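Local coordinates for protein CCMAN5 (Cellulosimicrobium cellulans, PDB 2XSG) that is a GH92 family glycoside hydrolase, an alpha-mannosidase that probably removes mannose residues, including those capping mannose-6-phosphate on yeast-made glycans, at residues V411-K419 against T681-V689. Residues are numbered along the deposited sequence; the frame is centred on the assembly and turned at random.
Sequences VVVADAIAK and TAGSSQFQV
Gly683, third residue of a type II beta turn from Thr681 to Ser684, lies against the last two turns of helix 409-418, its CA 3.5 Å from that of Asp415. Its positive phi suits glycine, since a CB would be jammed against Ala682 O and would also lie close to Val411 O. Asp415, with CG anti to the backbone N (chi1 -167°), reaches the turn: Gly683 N donates to the anti lone pair of Asp415 OD1 at 2.9 Å, nearly straight at 169°. Beside this bond Val411 CG1 rests 3.8 Å from Ala682 CB, and one turn beyond Asp415, Ala418 CB sits 3.6 Å from Ser684 CA. Lys419, just past the helix, runs extended beside Ser685 and bends only at chi4 (72°), which brings NZ back to Asp415 OD2 (2.8 Å, a salt bridge) and to Ser684 O at 2.9 Å, nearly along the C=O axis. A water accepts from NZ and donates to Thr681 O and Gln686 O. Lys419 CE meets Phe687 CZ obliquely at 3.4 Å. Ser361 and Tyr371 also hydrogen-bond the Asp415 carboxylate, and Ser684 OG closes an ST turn onto Gln686 N. A methionine in place of Lys419 would probably leave the buried Asp415 carboxylate without its countercharge and Ser684 O without this donor. The buried Asp415-Lys419 pair, formed within one segment, offers an acceptor to Gly683 N and a donor to Ser684 O, two bonds that join the helix end to the turn leading into strand 686-689; the carboxylate probably helps hold that turn.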
ATOM      1  N   VAL A 411      -5.781  13.222  -8.863  1.00  3.49           N
ATOM      2  CA  VAL A 411      -4.363  13.575  -8.818  1.00  3.23           C
ATOM      3  C   VAL A 411      -3.562  12.481  -9.502  1.00  2.99           C
ATOM      4  O   VAL A 411      -2.648  12.772 -10.264  1.00  2.77           O
ATOM      5  CB  VAL A 411      -3.894  13.773  -7.355  1.00  3.63           C
ATOM      6  CG1 VAL A 411      -2.373  14.021  -7.275  1.00  3.51           C
ATOM      7  CG2 VAL A 411      -4.683  14.956  -6.708  1.00  2.87           C
ATOM      8  N   VAL A 412      -3.929  11.225  -9.240  1.00  2.33           N
ATOM      9  CA  VAL A 412      -3.250  10.074  -9.824  1.00  2.11           C
ATOM     10  C   VAL A 412      -3.420  10.038 -11.356  1.00  2.36           C
ATOM     11  O   VAL A 412      -2.457   9.765 -12.096  1.00  2.40           O
ATOM     12  CB  VAL A 412      -3.761   8.739  -9.200  1.00  2.05           C
ATOM     13  CG1 VAL A 412      -3.046   7.547  -9.821  1.00  2.00           C
ATOM     14  CG2 VAL A 412      -3.585   8.752  -7.656  1.00  2.03           C
ATOM     15  N   VAL A 413      -4.639  10.303 -11.830  1.00  2.45           N
ATOM     16  CA  VAL A 413      -4.900  10.345 -13.279  1.00  2.29           C
ATOM     17  C   VAL A 413      -4.067  11.473 -13.892  1.00  2.00           C
ATOM     18  O   VAL A 413      -3.420  11.301 -14.931  1.00  2.56           O
ATOM     19  CB  VAL A 413      -6.419  10.539 -13.620  1.00  2.00           C
ATOM     20  CG1 VAL A 413      -6.610  10.652 -15.141  1.00  2.00           C
ATOM     21  CG2 VAL A 413      -7.249   9.368 -13.101  1.00  2.60           C
ATOM     22  N   ALA A 414      -4.088  12.620 -13.234  1.00  2.00           N
ATOM     23  CA  ALA A 414      -3.321  13.794 -13.670  1.00  2.19           C
ATOM     24  C   ALA A 414      -1.823  13.513 -13.701  1.00  2.31           C
ATOM     25  O   ALA A 414      -1.103  14.094 -14.503  1.00  2.48           O
ATOM     26  CB  ALA A 414      -3.618  14.970 -12.760  1.00  2.00           C
ATOM     27  N   ASP A 415      -1.366  12.629 -12.810  1.00  2.79           N
ATOM     28  CA  ASP A 415       0.034  12.218 -12.730  1.00  3.52           C
ATOM     29  C   ASP A 415       0.486  11.574 -14.039  1.00  3.39           C
ATOM     30  O   ASP A 415       1.552  11.908 -14.558  1.00  3.28           O
ATOM     31  CB  ASP A 415       0.249  11.245 -11.553  1.00  3.82           C
ATOM     32  CG  ASP A 415       1.716  11.033 -11.223  1.00  5.32           C
ATOM     33  OD1 ASP A 415       2.270  11.830 -10.435  1.00  7.27           O
ATOM     34  OD2 ASP A 415       2.315  10.069 -11.744  1.00  5.74           O
ATOM     35  N   ALA A 416      -0.325  10.660 -14.566  1.00  3.43           N
ATOM     36  CA  ALA A 416      -0.045  10.023 -15.869  1.00  3.54           C
ATOM     37  C   ALA A 416      -0.135  11.019 -17.021  1.00  3.67           C
ATOM     38  O   ALA A 416       0.716  11.032 -17.914  1.00  4.09           O
ATOM     39  CB  ALA A 416      -0.970   8.847 -16.097  1.00  2.90           C
ATOM     40  N   ILE A 417      -1.147  11.879 -17.002  1.00  4.38           N
ATOM     41  CA  ILE A 417      -1.250  12.891 -18.047  1.00  4.96           C
ATOM     42  C   ILE A 417      -0.043  13.835 -18.025  1.00  5.71           C
ATOM     43  O   ILE A 417       0.571  14.068 -19.052  1.00  5.71           O
ATOM     44  CB  ILE A 417      -2.586  13.680 -17.989  1.00  5.24           C
ATOM     45  CG1 ILE A 417      -3.784  12.730 -18.169  1.00  4.36           C
ATOM     46  CG2 ILE A 417      -2.581  14.790 -19.054  1.00  5.70           C
ATOM     47  CD1 ILE A 417      -5.164  13.339 -17.809  1.00  8.72           C
ATOM     48  N   ALA A 418       0.319  14.365 -16.856  1.00  6.60           N
ATOM     49  CA  ALA A 418       1.466  15.284 -16.786  1.00  7.10           C
ATOM     50  C   ALA A 418       2.738  14.584 -17.264  1.00  7.16           C
ATOM     51  O   ALA A 418       3.614  15.220 -17.866  1.00  7.50           O
ATOM     52  CB  ALA A 418       1.641  15.835 -15.379  1.00  6.95           C
ATOM     53  N   LYS A 419       2.821  13.278 -17.010  1.00  7.02           N
ATOM     54  CA  LYS A 419       3.966  12.454 -17.426  1.00  7.37           C
ATOM     55  C   LYS A 419       3.929  12.019 -18.900  1.00  7.64           C
ATOM     56  O   LYS A 419       4.787  11.251 -19.332  1.00  8.13           O
ATOM     57  CB  LYS A 419       4.132  11.222 -16.511  1.00  6.92           C
ATOM     58  CG  LYS A 419       4.860  11.503 -15.199  1.00  6.91           C
ATOM     59  CD  LYS A 419       4.837  10.304 -14.254  1.00  5.48           C
ATOM     60  CE  LYS A 419       5.488  10.632 -12.922  1.00  4.90           C
ATOM     61  NZ  LYS A 419       4.677  11.543 -12.055  1.00  4.90           N
ATOM     62  N   THR A 681       5.352  16.830  -5.964  1.00  3.12           N
ATOM     63  CA  THR A 681       4.118  17.099  -6.687  1.00  3.01           C
ATOM     64  C   THR A 681       3.684  15.871  -7.472  1.00  3.25           C
ATOM     65  O   THR A 681       4.138  15.662  -8.597  1.00  4.00           O
ATOM     66  CB  THR A 681       4.285  18.317  -7.621  1.00  2.56           C
ATOM     67  OG1 THR A 681       4.875  19.387  -6.879  1.00  2.00           O
ATOM     68  CG2 THR A 681       2.945  18.771  -8.160  1.00  2.28           C
ATOM     69  N   ALA A 682       2.836  15.043  -6.853  1.00  3.07           N
ATOM     70  CA  ALA A 682       2.086  14.040  -7.577  1.00  2.78           C
ATOM     71  C   ALA A 682       1.153  14.826  -8.486  1.00  3.03           C
ATOM     72  O   ALA A 682       0.685  15.909  -8.118  1.00  2.73           O
ATOM     73  CB  ALA A 682       1.292  13.177  -6.619  1.00  2.47           C
ATOM     74  N   GLY A 683       0.903  14.304  -9.676  1.00  3.13           N
ATOM     75  CA  GLY A 683       0.113  15.033 -10.653  1.00  4.10           C
ATOM     76  C   GLY A 683       0.956  15.997 -11.466  1.00  4.43           C
ATOM     77  O   GLY A 683       0.423  16.870 -12.151  1.00  5.46           O
ATOM     78  N   SER A 684       2.270  15.857 -11.378  1.00  4.33           N
ATOM     79  CA  SER A 684       3.194  16.584 -12.258  1.00  5.30           C
ATOM     80  C   SER A 684       4.158  15.551 -12.840  1.00  5.47           C
ATOM     81  O   SER A 684       4.023  14.356 -12.564  1.00  6.34           O
ATOM     82  CB  SER A 684       3.964  17.660 -11.487  1.00  4.18           C
ATOM     83  OG  SER A 684       5.038  17.098 -10.768  1.00  5.94           O
ATOM     84  N   SER A 685       5.123  15.998 -13.632  1.00  5.80           N
ATOM     85  CA  SER A 685       6.100  15.080 -14.199  1.00  6.30           C
ATOM     86  C   SER A 685       7.436  15.163 -13.467  1.00  6.25           C
ATOM     87  O   SER A 685       8.429  14.591 -13.917  1.00  6.52           O
ATOM     88  CB  SER A 685       6.274  15.350 -15.692  1.00  6.56           C
ATOM     89  OG  SER A 685       6.686  16.683 -15.915  1.00  7.73           O
ATOM     90  N   GLN A 686       7.457  15.857 -12.331  1.00  5.87           N
ATOM     91  CA  GLN A 686       8.735  16.123 -11.626  1.00  5.66           C
ATOM     92  C   GLN A 686       9.035  15.259 -10.391  1.00  5.70           C
ATOM     93  O   GLN A 686       8.113  14.786  -9.699  1.00  5.01           O
ATOM     94  CB  GLN A 686       8.841  17.604 -11.274  1.00  5.43           C
ATOM     95  CG  GLN A 686       9.078  18.477 -12.514  1.00  5.20           C
ATOM     96  CD  GLN A 686       9.380  19.919 -12.165  1.00  5.96           C
ATOM     97  OE1 GLN A 686       9.498  20.760 -13.060  1.00  9.00           O
ATOM     98  NE2 GLN A 686       9.522  20.217 -10.878  1.00  2.00           N
ATOM     99  N   PHE A 687      10.333  15.069 -10.132  1.00  5.27           N
ATOM    100  CA  PHE A 687      10.812  14.378  -8.937  1.00  5.37           C
ATOM    101  C   PHE A 687      11.884  15.217  -8.297  1.00  5.44           C
ATOM    102  O   PHE A 687      12.688  15.814  -9.008  1.00  5.40           O
ATOM    103  CB  PHE A 687      11.330  12.985  -9.274  1.00  5.24           C
ATOM    104  CG  PHE A 687      10.276  12.098  -9.839  1.00  5.92           C
ATOM    105  CD1 PHE A 687       9.435  11.389  -8.997  1.00  6.89           C
ATOM    106  CD2 PHE A 687      10.080  12.013 -11.213  1.00  7.80           C
ATOM    107  CE1 PHE A 687       8.431  10.598  -9.504  1.00  3.97           C
ATOM    108  CE2 PHE A 687       9.061  11.208 -11.745  1.00  6.56           C
ATOM    109  CZ  PHE A 687       8.249  10.495 -10.882  1.00  5.43           C
ATOM    110  N   GLN A 688      11.863  15.287  -6.966  1.00  4.55           N
ATOM    111  CA  GLN A 688      12.879  16.006  -6.210  1.00  4.94           C
ATOM    112  C   GLN A 688      14.056  15.102  -5.834  1.00  5.49           C
ATOM    113  O   GLN A 688      13.864  13.943  -5.419  1.00  4.83           O
ATOM    114  CB  GLN A 688      12.276  16.644  -4.949  1.00  4.46           C
ATOM    115  CG  GLN A 688      11.297  17.816  -5.239  1.00  5.50           C
ATOM    116  CD  GLN A 688      12.015  19.066  -5.729  1.00  6.68           C
ATOM    117  OE1 GLN A 688      13.116  19.392  -5.254  1.00  5.26           O
ATOM    118  NE2 GLN A 688      11.401  19.773  -6.684  1.00  4.16           N
ATOM    119  N   VAL A 689      15.263  15.667  -5.943  1.00  5.48           N
ATOM    120  CA  VAL A 689      16.501  14.971  -5.622  1.00  5.79           C
ATOM    121  C   VAL A 689      16.677  14.897  -4.111  1.00  6.54           C
ATOM    122  O   VAL A 689      16.487  15.899  -3.404  1.00  6.78           O
ATOM    123  CB  VAL A 689      17.720  15.660  -6.275  1.00  6.18           C
ATOM    124  CG1 VAL A 689      19.029  15.123  -5.697  1.00  5.15           C
ATOM    125  CG2 VAL A 689      17.686  15.456  -7.791  1.00  5.54           C
TER
HETATM  126  O   HOH W   1       5.807  13.141  -9.749  1.00  8.62           O